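Local coordinates for beta-lactamase (PDB 6N1N), which probably hydrolyses the ring of beta-lactam antibiotics as a class D serine beta-lactamase, giving substituted beta-amino acids, at residues Ile145-Gln150 with Ile200-Gly205. Residues are numbered along the deposited sequence; the frame is centred on the assembly and turned at random.
Sequences ISPEEQ and IIWYVG
The N-terminal turn of helix 147-159 packs on strand 198-209, inside the transpeptidase-like fold of class D beta-lactamases, where Gln150 and the indole of Trp202 meet nearly tip to tip. The Gln150 chain bends at its second torsion (chi2 -95°) and carries NE2 over the six-membered ring of Trp202, 3.6 Å above the indole plane. The amide plane stands 69° from the ring plane, so the group is steeply tilted and not stacked flat. Gln150 NE2 donates to Thr52 OG1, and its other N-H is directed at the face of the indole. Val204 lies over one face of the amide, CG1 4.0 Å from Gln150 CD, with CG2 3.9 Å from OE1. At the ring edge, Ile145 O lies in the ring plane, 3.5 Å from Trp202 CH2. Pro147 CG reaches Trp202 CZ3 (4.1 Å) from beyond the rim, displaced to the side away from Gln150. Behind this surface Ser146 and Glu149 form a capping box, with Glu149 N donating to Ser146 OG (3.1 Å) and Ser146 N to Glu149 OE1 (2.9 Å). No hydrogen bond joins the two segments; instead, Trp202 NE1 donates to Leu48 O, and this bond and that to Thr52 link strand and helix to the segment on both sides of Ser51, the predicted acylated serine, whose side chain is about 8 Å from that of Trp202.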
loop_
_atom_site.group_PDB
_atom_site.type_symbol
_atom_site.label_atom_id
_atom_site.label_comp_id
_atom_site.label_asym_id
_atom_site.label_seq_id
_atom_site.Cartn_x
_atom_site.Cartn_y
_atom_site.Cartn_z
ATOM N N ILE A 145 -10.350 -3.048 2.135
ATOM C CA ILE A 145 -9.766 -3.858 1.066
ATOM C C ILE A 145 -9.013 -5.035 1.668
ATOM O O ILE A 145 -8.485 -4.961 2.772
ATOM C CB ILE A 145 -8.844 -2.998 0.157
ATOM C CG1 ILE A 145 -8.360 -3.811 -1.047
ATOM C CG2 ILE A 145 -7.638 -2.416 0.938
ATOM C CD1 ILE A 145 -7.770 -2.951 -2.141
ATOM N N SER A 146 -9.028 -6.179 0.951
ATOM C CA SER A 146 -8.318 -7.344 1.464
ATOM C C SER A 146 -6.904 -7.387 0.910
ATOM O O SER A 146 -6.597 -6.724 -0.084
ATOM C CB SER A 146 -9.034 -8.628 1.071
ATOM O OG SER A 146 -8.890 -8.873 -0.325
ATOM N N PRO A 147 -6.027 -8.203 1.505
ATOM C CA PRO A 147 -4.681 -8.386 0.910
ATOM C C PRO A 147 -4.697 -8.926 -0.520
ATOM O O PRO A 147 -3.948 -8.446 -1.373
ATOM C CB PRO A 147 -4.010 -9.364 1.886
ATOM C CG PRO A 147 -4.689 -9.085 3.210
ATOM C CD PRO A 147 -6.139 -8.852 2.827
ATOM N N GLU A 148 -5.520 -9.923 -0.810
ATOM C CA GLU A 148 -5.705 -10.377 -2.191
ATOM C C GLU A 148 -6.075 -9.235 -3.134
ATOM O O GLU A 148 -5.523 -9.122 -4.235
ATOM C CB GLU A 148 -6.770 -11.472 -2.198
ATOM C CG GLU A 148 -7.219 -11.983 -3.537
ATOM C CD GLU A 148 -8.393 -12.954 -3.396
ATOM O OE1 GLU A 148 -8.631 -13.432 -2.260
ATOM O OE2 GLU A 148 -9.070 -13.229 -4.410
ATOM N N GLU A 149 -6.994 -8.365 -2.719
ATOM C CA GLU A 149 -7.428 -7.253 -3.552
ATOM C C GLU A 149 -6.348 -6.190 -3.706
ATOM O O GLU A 149 -6.252 -5.556 -4.772
ATOM C CB GLU A 149 -8.695 -6.631 -2.953
ATOM C CG GLU A 149 -9.898 -7.528 -3.021
ATOM C CD GLU A 149 -11.102 -6.971 -2.306
ATOM O OE1 GLU A 149 -10.949 -6.413 -1.205
ATOM O OE2 GLU A 149 -12.212 -7.090 -2.859
ATOM N N GLN A 150 -5.532 -5.976 -2.669
ATOM C CA GLN A 150 -4.382 -5.092 -2.828
ATOM C C GLN A 150 -3.476 -5.603 -3.934
ATOM O O GLN A 150 -3.047 -4.849 -4.808
ATOM C CB GLN A 150 -3.570 -4.986 -1.533
ATOM C CG GLN A 150 -4.238 -4.245 -0.407
ATOM C CD GLN A 150 -3.848 -2.793 -0.323
ATOM O OE1 GLN A 150 -3.414 -2.166 -1.299
ATOM N NE2 GLN A 150 -4.023 -2.230 0.866
ATOM N N ILE A 200 -3.986 -2.454 12.909
ATOM C CA ILE A 200 -3.826 -2.993 11.569
ATOM C C ILE A 200 -2.588 -2.330 10.957
ATOM O O ILE A 200 -2.554 -1.108 10.800
ATOM C CB ILE A 200 -5.065 -2.725 10.691
ATOM C CG1 ILE A 200 -6.376 -3.097 11.394
ATOM C CG2 ILE A 200 -4.907 -3.418 9.318
ATOM C CD1 ILE A 200 -6.470 -4.491 11.816
ATOM N N ILE A 201 -1.589 -3.133 10.601
ATOM C CA ILE A 201 -0.338 -2.617 10.071
ATOM C C ILE A 201 -0.076 -3.293 8.730
ATOM O O ILE A 201 0.199 -4.498 8.677
ATOM C CB ILE A 201 0.835 -2.826 11.045
ATOM C CG1 ILE A 201 0.505 -2.119 12.385
ATOM C CG2 ILE A 201 2.115 -2.334 10.435
ATOM C CD1 ILE A 201 1.507 -2.422 13.498
ATOM N N TRP A 202 -0.129 -2.502 7.658
ATOM C CA TRP A 202 0.113 -2.945 6.304
ATOM C C TRP A 202 1.531 -2.624 5.828
ATOM O O TRP A 202 2.105 -1.593 6.150
ATOM C CB TRP A 202 -0.798 -2.230 5.319
ATOM C CG TRP A 202 -2.269 -2.387 5.354
ATOM C CD1 TRP A 202 -3.176 -1.578 5.977
ATOM C CD2 TRP A 202 -3.021 -3.300 4.568
ATOM N NE1 TRP A 202 -4.456 -1.988 5.671
ATOM C CE2 TRP A 202 -4.379 -3.036 4.792
ATOM C CE3 TRP A 202 -2.673 -4.341 3.713
ATOM C CZ2 TRP A 202 -5.387 -3.793 4.204
ATOM C CZ3 TRP A 202 -3.668 -5.082 3.139
ATOM C CH2 TRP A 202 -5.007 -4.789 3.359
ATOM N N TYR A 203 2.017 -3.479 4.934
ATOM C CA TYR A 203 3.096 -3.142 4.010
ATOM C C TYR A 203 2.760 -3.855 2.697
ATOM O O TYR A 203 2.687 -5.095 2.652
ATOM C CB TYR A 203 4.452 -3.558 4.587
ATOM C CG TYR A 203 5.636 -3.018 3.825
ATOM C CD1 TYR A 203 5.779 -1.658 3.585
ATOM C CD2 TYR A 203 6.608 -3.870 3.339
ATOM C CE1 TYR A 203 6.860 -1.170 2.864
ATOM C CE2 TYR A 203 7.712 -3.373 2.655
ATOM C CZ TYR A 203 7.821 -2.045 2.411
ATOM O OH TYR A 203 8.911 -1.594 1.703
ATOM N N VAL A 204 2.521 -3.073 1.633
ATOM C CA VAL A 204 2.077 -3.642 0.359
ATOM C C VAL A 204 2.931 -3.063 -0.756
ATOM O O VAL A 204 3.531 -1.994 -0.616
ATOM C CB VAL A 204 0.577 -3.373 0.089
ATOM C CG1 VAL A 204 -0.297 -3.806 1.285
ATOM C CG2 VAL A 204 0.331 -1.902 -0.295
ATOM N N GLY A 205 3.011 -3.794 -1.869
ATOM C CA GLY A 205 3.796 -3.329 -2.997
ATOM C C GLY A 205 4.218 -4.486 -3.883
ATOM O O GLY A 205 3.525 -5.497 -3.979
#